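Local coordinates for protein synaptotagmin-1 (Arabidopsis thaliana, PDB 7AS6) that helps maintain plasma membrane integrity during freezing and osmotic stress, and probably binds phospholipids and calcium through the C2A domain described here, at residues A29-I35 with F76-E82; S44-T48 with E60-F64. One frame throughout, in Å; residues are numbered along the deposited sequence.

Contact 1: residues A29-I35 with F76-E82; sequences ADPFVKI and FSVYDWE. With CD (cadmium ion), chain B.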
loop_
_atom_site.group_PDB
_atom_site.type_symbol
_atom_site.label_atom_id
_atom_site.label_comp_id
_atom_site.label_asym_id
_atom_site.label_seq_id
_atom_site.Cartn_x
_atom_site.Cartn_y
_atom_site.Cartn_z
ATOM N N ALA A 29 14.526 1.159 -10.619
ATOM C CA ALA A 29 14.189 0.542 -9.345
ATOM C C ALA A 29 13.472 -0.768 -9.612
ATOM O O ALA A 29 13.069 -1.061 -10.738
ATOM C CB ALA A 29 13.328 1.462 -8.482
ATOM N N ASP A 30 13.351 -1.571 -8.565
ATOM C CA ASP A 30 12.630 -2.837 -8.621
ATOM C C ASP A 30 11.608 -2.799 -7.505
ATOM O O ASP A 30 11.843 -3.352 -6.423
ATOM C CB ASP A 30 13.594 -4.018 -8.485
ATOM C CG ASP A 30 14.755 -3.935 -9.465
ATOM O OD1 ASP A 30 14.567 -4.104 -10.680
ATOM O OD2 ASP A 30 15.893 -3.706 -9.041
ATOM N N PRO A 31 10.470 -2.135 -7.717
ATOM C CA PRO A 31 9.576 -1.850 -6.598
ATOM C C PRO A 31 8.639 -2.989 -6.243
ATOM O O PRO A 31 8.143 -3.732 -7.099
ATOM C CB PRO A 31 8.779 -0.631 -7.081
ATOM C CG PRO A 31 8.834 -0.696 -8.566
ATOM C CD PRO A 31 10.193 -1.249 -8.867
ATOM N N PHE A 32 8.407 -3.099 -4.937
ATOM C CA PHE A 32 7.283 -3.819 -4.366
ATOM C C PHE A 32 6.687 -2.972 -3.239
ATOM O O PHE A 32 7.311 -2.019 -2.764
ATOM C CB PHE A 32 7.725 -5.198 -3.871
ATOM C CG PHE A 32 8.715 -5.166 -2.742
ATOM C CD1 PHE A 32 10.078 -4.997 -2.990
ATOM C CD2 PHE A 32 8.292 -5.353 -1.435
ATOM C CE1 PHE A 32 10.987 -4.998 -1.947
ATOM C CE2 PHE A 32 9.187 -5.347 -0.393
ATOM C CZ PHE A 32 10.540 -5.185 -0.645
ATOM N N VAL A 33 5.463 -3.302 -2.813
ATOM C CA VAL A 33 4.771 -2.536 -1.773
ATOM C C VAL A 33 4.506 -3.428 -0.562
ATOM O O VAL A 33 4.041 -4.563 -0.714
ATOM C CB VAL A 33 3.449 -1.937 -2.306
ATOM C CG1 VAL A 33 2.795 -1.031 -1.270
ATOM C CG2 VAL A 33 3.702 -1.169 -3.599
ATOM N N LYS A 34 4.794 -2.920 0.642
ATOM C CA LYS A 34 4.326 -3.548 1.878
ATOM C C LYS A 34 3.085 -2.814 2.387
ATOM O O LYS A 34 3.018 -1.579 2.355
ATOM C CB LYS A 34 5.415 -3.567 2.967
ATOM C CG LYS A 34 6.595 -4.498 2.653
ATOM C CD LYS A 34 7.563 -4.629 3.847
ATOM C CE LYS A 34 8.807 -5.464 3.486
ATOM N NZ LYS A 34 9.860 -5.491 4.560
ATOM N N ILE A 35 2.086 -3.571 2.829
ATOM C CA ILE A 35 0.838 -2.989 3.336
ATOM C C ILE A 35 0.617 -3.529 4.733
ATOM O O ILE A 35 0.642 -4.749 4.945
ATOM C CB ILE A 35 -0.377 -3.298 2.447
ATOM C CG1 ILE A 35 -0.179 -2.814 1.014
ATOM C CG2 ILE A 35 -1.641 -2.670 3.045
ATOM C CD1 ILE A 35 0.372 -3.886 0.084
ATOM N N PHE A 76 1.141 2.067 3.606
ATOM C CA PHE A 76 1.771 1.535 2.408
ATOM C C PHE A 76 3.222 1.991 2.355
ATOM O O PHE A 76 3.524 3.169 2.573
ATOM C CB PHE A 76 1.052 2.000 1.152
ATOM C CG PHE A 76 -0.413 1.667 1.133
ATOM C CD1 PHE A 76 -0.870 0.523 0.485
ATOM C CD2 PHE A 76 -1.327 2.485 1.771
ATOM C CE1 PHE A 76 -2.236 0.201 0.473
ATOM C CE2 PHE A 76 -2.697 2.174 1.770
ATOM C CZ PHE A 76 -3.145 1.029 1.110
ATOM N N SER A 77 4.121 1.068 2.052
ATOM C CA SER A 77 5.537 1.403 1.962
ATOM C C SER A 77 6.092 0.806 0.688
ATOM O O SER A 77 5.970 -0.400 0.456
ATOM C CB SER A 77 6.289 0.898 3.180
ATOM O OG SER A 77 5.759 1.505 4.340
ATOM N N VAL A 78 6.669 1.644 -0.143
ATOM C CA VAL A 78 7.279 1.179 -1.372
ATOM C C VAL A 78 8.764 0.946 -1.113
ATOM O O VAL A 78 9.466 1.834 -0.614
ATOM C CB VAL A 78 7.053 2.184 -2.508
ATOM C CG1 VAL A 78 7.632 1.634 -3.796
ATOM C CG2 VAL A 78 5.544 2.477 -2.663
ATOM N N TYR A 79 9.224 -0.270 -1.395
ATOM C CA TYR A 79 10.610 -0.679 -1.226
ATOM C C TYR A 79 11.200 -1.011 -2.580
ATOM O O TYR A 79 10.489 -1.367 -3.517
ATOM C CB TYR A 79 10.740 -1.929 -0.348
ATOM C CG TYR A 79 10.485 -1.713 1.110
ATOM C CD1 TYR A 79 11.537 -1.569 1.991
ATOM C CD2 TYR A 79 9.196 -1.655 1.614
ATOM C CE1 TYR A 79 11.320 -1.374 3.333
ATOM C CE2 TYR A 79 8.970 -1.457 2.968
ATOM C CZ TYR A 79 10.044 -1.323 3.819
ATOM O OH TYR A 79 9.851 -1.124 5.170
ATOM N N ASP A 80 12.518 -0.921 -2.664
ATOM C CA ASP A 80 13.268 -1.432 -3.796
ATOM C C ASP A 80 13.815 -2.810 -3.470
ATOM O O ASP A 80 14.490 -2.994 -2.448
ATOM C CB ASP A 80 14.447 -0.526 -4.138
ATOM C CG ASP A 80 15.362 -1.154 -5.163
ATOM O OD1 ASP A 80 14.987 -1.094 -6.347
ATOM O OD2 ASP A 80 16.428 -1.735 -4.806
ATOM N N TRP A 81 13.596 -3.754 -4.359
ATOM C CA TRP A 81 14.197 -5.071 -4.179
ATOM C C TRP A 81 15.636 -5.108 -4.680
ATOM O O TRP A 81 15.974 -4.515 -5.700
ATOM C CB TRP A 81 13.362 -6.104 -4.923
ATOM C CG TRP A 81 13.954 -7.482 -5.042
ATOM C CD1 TRP A 81 13.787 -8.517 -4.173
ATOM C CD2 TRP A 81 14.711 -8.001 -6.141
ATOM N NE1 TRP A 81 14.412 -9.643 -4.650
ATOM C CE2 TRP A 81 14.974 -9.355 -5.866
ATOM C CE3 TRP A 81 15.181 -7.456 -7.338
ATOM C CZ2 TRP A 81 15.697 -10.168 -6.735
ATOM C CZ3 TRP A 81 15.906 -8.263 -8.201
ATOM C CH2 TRP A 81 16.162 -9.603 -7.893
ATOM N N GLU A 82 16.493 -5.819 -3.955
ATOM C CA GLU A 82 17.778 -6.255 -4.470
ATOM C C GLU A 82 17.956 -7.689 -4.023
ATOM O O GLU A 82 17.453 -8.075 -2.970
ATOM C CB GLU A 82 18.954 -5.406 -3.948
ATOM C CG GLU A 82 19.082 -4.060 -4.616
ATOM C CD GLU A 82 19.458 -4.195 -6.069
ATOM O OE1 GLU A 82 20.196 -5.137 -6.410
ATOM O OE2 GLU A 82 19.031 -3.357 -6.877
HETATM CD CD CD B . 16.794 -2.662 -7.032
#
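A cadmium ion closes one end of this antiparallel strand pair. It is held by Asp30 OD2 at 2.4 Å, by both carboxylate oxygens of Asp80 (OD1 2.5 Å, OD2 2.4 Å), by Trp81 O at 2.4 Å and by Glu82 OE2 at 2.4 Å, with Asp24 completing the site. Asp30 OD1 is hydrogen-bonded to Lys52 N. Asp24, Asp30, Asp80 and Glu82 are inferred calcium ligands, so cadmium probably marks a calcium position in the loops of this C2 domain. Asp80 OD1 also accepts a hydrogen bond from Asp30 N (2.8 Å), and Trp81 N donates to Asp30 O (2.7 Å). These bonds tie the metal-binding loops together where strand 31-37 begins and strand 73-80 ends.

Beyond them the pairing is regular: Phe32 N to Tyr79 O (3.1 Å), Tyr79 N to Phe32 O (2.9 Å), Lys34 N to Ser77 O (2.8 Å) and Ser77 N to Lys34 O (2.9 Å). These four residues share one face. Tyr79 CB lies over the Phe32 ring, 3.7 Å from its centroid (CH-pi). Lys34 NZ sits 4.5 Å from the Tyr79 ring centroid (cation-pi), and Tyr79 OH is hydrogen-bonded to Lys89 NZ.

Pro31, Val33, Ile35, Phe76 and Val78 lie on the opposite face, which turns into the sandwich. There Val33 and Ile35 meet Val14 of strand 8-18, and Ile35 also meets strand 57-66. Strands 45-46 and 88-96 flank the pair within its own sheet.

Contact 2: residues S44-T48 with E60-F64; sequences SKKTT and EEFKF. With EDO (1,2-ethanediol), chain H.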
loop_
_atom_site.group_PDB
_atom_site.type_symbol
_atom_site.label_atom_id
_atom_site.label_comp_id
_atom_site.label_asym_id
_atom_site.label_seq_id
_atom_site.Cartn_x
_atom_site.Cartn_y
_atom_site.Cartn_z
ATOM N N SER A 44 2.641 -7.961 7.917
ATOM C CA SER A 44 2.373 -7.158 6.729
ATOM C C SER A 44 2.255 -8.048 5.490
ATOM O O SER A 44 2.751 -9.176 5.460
ATOM C CB SER A 44 3.483 -6.118 6.547
ATOM O OG SER A 44 4.745 -6.674 6.858
ATOM N N LYS A 45 1.528 -7.556 4.487
ATOM C CA LYS A 45 1.423 -8.192 3.183
ATOM C C LYS A 45 2.320 -7.464 2.202
ATOM O O LYS A 45 2.675 -6.301 2.408
ATOM C CB LYS A 45 -0.013 -8.140 2.655
ATOM C CG LYS A 45 -1.096 -8.260 3.699
ATOM C CD LYS A 45 -1.323 -9.702 4.074
ATOM C CE LYS A 45 -2.737 -9.916 4.595
ATOM N NZ LYS A 45 -3.196 -11.266 4.173
ATOM N N LYS A 46 2.641 -8.122 1.093
ATOM C CA LYS A 46 3.382 -7.398 0.080
ATOM C C LYS A 46 2.960 -7.813 -1.320
ATOM O O LYS A 46 2.486 -8.928 -1.552
ATOM C CB LYS A 46 4.911 -7.559 0.274
ATOM C CG LYS A 46 5.465 -8.956 0.144
ATOM C CD LYS A 46 7.016 -8.909 0.363
ATOM C CE LYS A 46 7.724 -10.201 -0.086
ATOM N NZ LYS A 46 9.236 -10.077 -0.081
ATOM N N THR A 47 3.126 -6.877 -2.249
ATOM C CA THR A 47 2.966 -7.167 -3.663
ATOM C C THR A 47 4.198 -7.870 -4.216
ATOM O O THR A 47 5.240 -7.992 -3.558
ATOM C CB THR A 47 2.756 -5.897 -4.481
ATOM O OG1 THR A 47 4.015 -5.227 -4.603
ATOM C CG2 THR A 47 1.691 -4.969 -3.826
ATOM N N THR A 48 4.086 -8.280 -5.473
ATOM C CA THR A 48 5.227 -8.812 -6.176
ATOM C C THR A 48 6.226 -7.700 -6.470
ATOM O O THR A 48 5.912 -6.505 -6.398
ATOM C CB THR A 48 4.807 -9.480 -7.481
ATOM O OG1 THR A 48 4.097 -8.531 -8.295
ATOM C CG2 THR A 48 3.919 -10.665 -7.191
ATOM N N GLU A 60 -2.851 -5.675 -7.651
ATOM C CA GLU A 60 -2.787 -6.824 -6.772
ATOM C C GLU A 60 -3.675 -6.556 -5.573
ATOM O O GLU A 60 -3.739 -5.426 -5.066
ATOM C CB GLU A 60 -1.326 -7.093 -6.376
ATOM C CG GLU A 60 -0.615 -7.936 -7.440
ATOM C CD GLU A 60 0.900 -8.097 -7.202
ATOM O OE1 GLU A 60 1.321 -8.206 -6.026
ATOM O OE2 GLU A 60 1.662 -8.141 -8.204
ATOM N N GLU A 61 -4.383 -7.582 -5.137
ATOM C CA GLU A 61 -5.475 -7.398 -4.201
ATOM C C GLU A 61 -5.161 -8.095 -2.889
ATOM O O GLU A 61 -4.667 -9.223 -2.883
ATOM C CB GLU A 61 -6.790 -7.945 -4.777
ATOM C CG GLU A 61 -7.653 -6.891 -5.441
ATOM C CD GLU A 61 -9.114 -6.986 -5.006
ATOM O OE1 GLU A 61 -9.598 -8.130 -4.812
ATOM O OE2 GLU A 61 -9.772 -5.921 -4.843
ATOM N N PHE A 62 -5.480 -7.426 -1.785
ATOM C CA PHE A 62 -5.281 -7.939 -0.437
ATOM C C PHE A 62 -6.548 -7.730 0.393
ATOM O O PHE A 62 -7.283 -6.767 0.174
ATOM C CB PHE A 62 -4.118 -7.235 0.224
ATOM C CG PHE A 62 -2.878 -7.244 -0.606
ATOM C CD1 PHE A 62 -2.011 -8.306 -0.537
ATOM C CD2 PHE A 62 -2.607 -6.205 -1.480
ATOM C CE1 PHE A 62 -0.871 -8.334 -1.307
ATOM C CE2 PHE A 62 -1.490 -6.224 -2.251
ATOM C CZ PHE A 62 -0.612 -7.300 -2.169
ATOM N N LYS A 63 -6.784 -8.619 1.366
ATOM C CA LYS A 63 -7.913 -8.511 2.290
ATOM C C LYS A 63 -7.423 -8.398 3.732
ATOM O O LYS A 63 -6.524 -9.138 4.151
ATOM C CB LYS A 63 -8.842 -9.725 2.186
ATOM C CG LYS A 63 -9.694 -9.795 0.936
ATOM C CD LYS A 63 -9.971 -11.255 0.547
ATOM C CE LYS A 63 -10.212 -12.134 1.773
ATOM N NZ LYS A 63 -9.833 -13.559 1.524
ATOM N N PHE A 64 -8.029 -7.483 4.492
ATOM C CA PHE A 64 -7.769 -7.317 5.918
ATOM C C PHE A 64 -9.075 -7.376 6.699
ATOM O O PHE A 64 -10.091 -6.825 6.259
ATOM C CB PHE A 64 -7.092 -5.987 6.215
ATOM C CG PHE A 64 -5.711 -5.864 5.640
ATOM C CD1 PHE A 64 -5.517 -5.374 4.353
ATOM C CD2 PHE A 64 -4.600 -6.226 6.390
ATOM C CE1 PHE A 64 -4.228 -5.254 3.821
ATOM C CE2 PHE A 64 -3.308 -6.106 5.867
ATOM C CZ PHE A 64 -3.128 -5.619 4.587
HETATM C C1 EDO H . -1.399 -11.188 -3.326
HETATM O O1 EDO H . -2.796 -11.389 -3.572
HETATM C C2 EDO H . -0.879 -10.131 -4.297
HETATM O O2 EDO H . 0.562 -10.100 -4.266
HETATM O O HOH W 1 -4.619 -10.964 1.447
#
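The carboxylate of Glu60 grips Thr48 at two points. Thr48 N donates to Glu60 OE1 at 2.8 Å, and Thr48 OG1 donates to Glu60 OE2 at 2.5 Å, a very short bond. Both carboxylate oxygens thus bind Thr48. In reaching the backbone N of Thr48, Glu60 OE1 also comes within 3.1 Å of Thr47 CA. Thr47 OG1 donates to Thr48 O (2.9 Å) and accepts a hydrogen bond from Val33 N of the neighbouring strand.

A 1,2-ethanediol molecule, probably from the crystallisation liquor, fills space beside these groups. Its O2 is a second donor to Glu60 OE1 (2.7 Å), and its O1 donates to Glu61 O (2.9 Å). At the other end one water accepts from both Lys45 NZ (3.1 Å) and Lys63 N (3.2 Å).

No direct backbone hydrogen bonds join the two segments. The nearest CA atoms are 6.5 Å apart for Thr47 and Glu60, and 7.6 Å for Lys45 and Phe62, so side chains fill the gap. The Phe62 ring is central. Its edge meets Thr47 CG2 at CZ (3.7 Å) and Lys46 O at CE1 (3.4 Å). Lys45 CB comes within 3.8 Å of Phe62 CD1, and Lys45 CG within 3.4 Å of Phe64 CZ. Phe62 and Phe64 also reach Ile35 of strand 31-37.

Segment 60-64 pairs with strand 8-18 in one sheet, while 45-46 pairs with 31-37 in the other. Side chains of these two outermost strands, one from each sheet, close this side of the C2 beta sandwich.

How the contacts relate
Contact 1 is mostly buried and lies within one sheet. Contact 2 is partly exposed and bridges the two sheets of the sandwich. They meet through strands 31-37 and 45-46, which are neighbours in the same sheet: Ile35 N to Lys45 O (2.8 Å) and Val33 O to Thr47 N (2.9 Å) are probable hydrogen bonds. Both segments of contact 2 fall in the chain between the two segments of contact 1. The chemistry differs with place. Contact 1 rests on backbone pairing and ends in a metal site. Contact 2 depends mainly on side chains at the sandwich edge: Glu60 hydrogen-bonded to Thr48, aromatic packing and a bridging water.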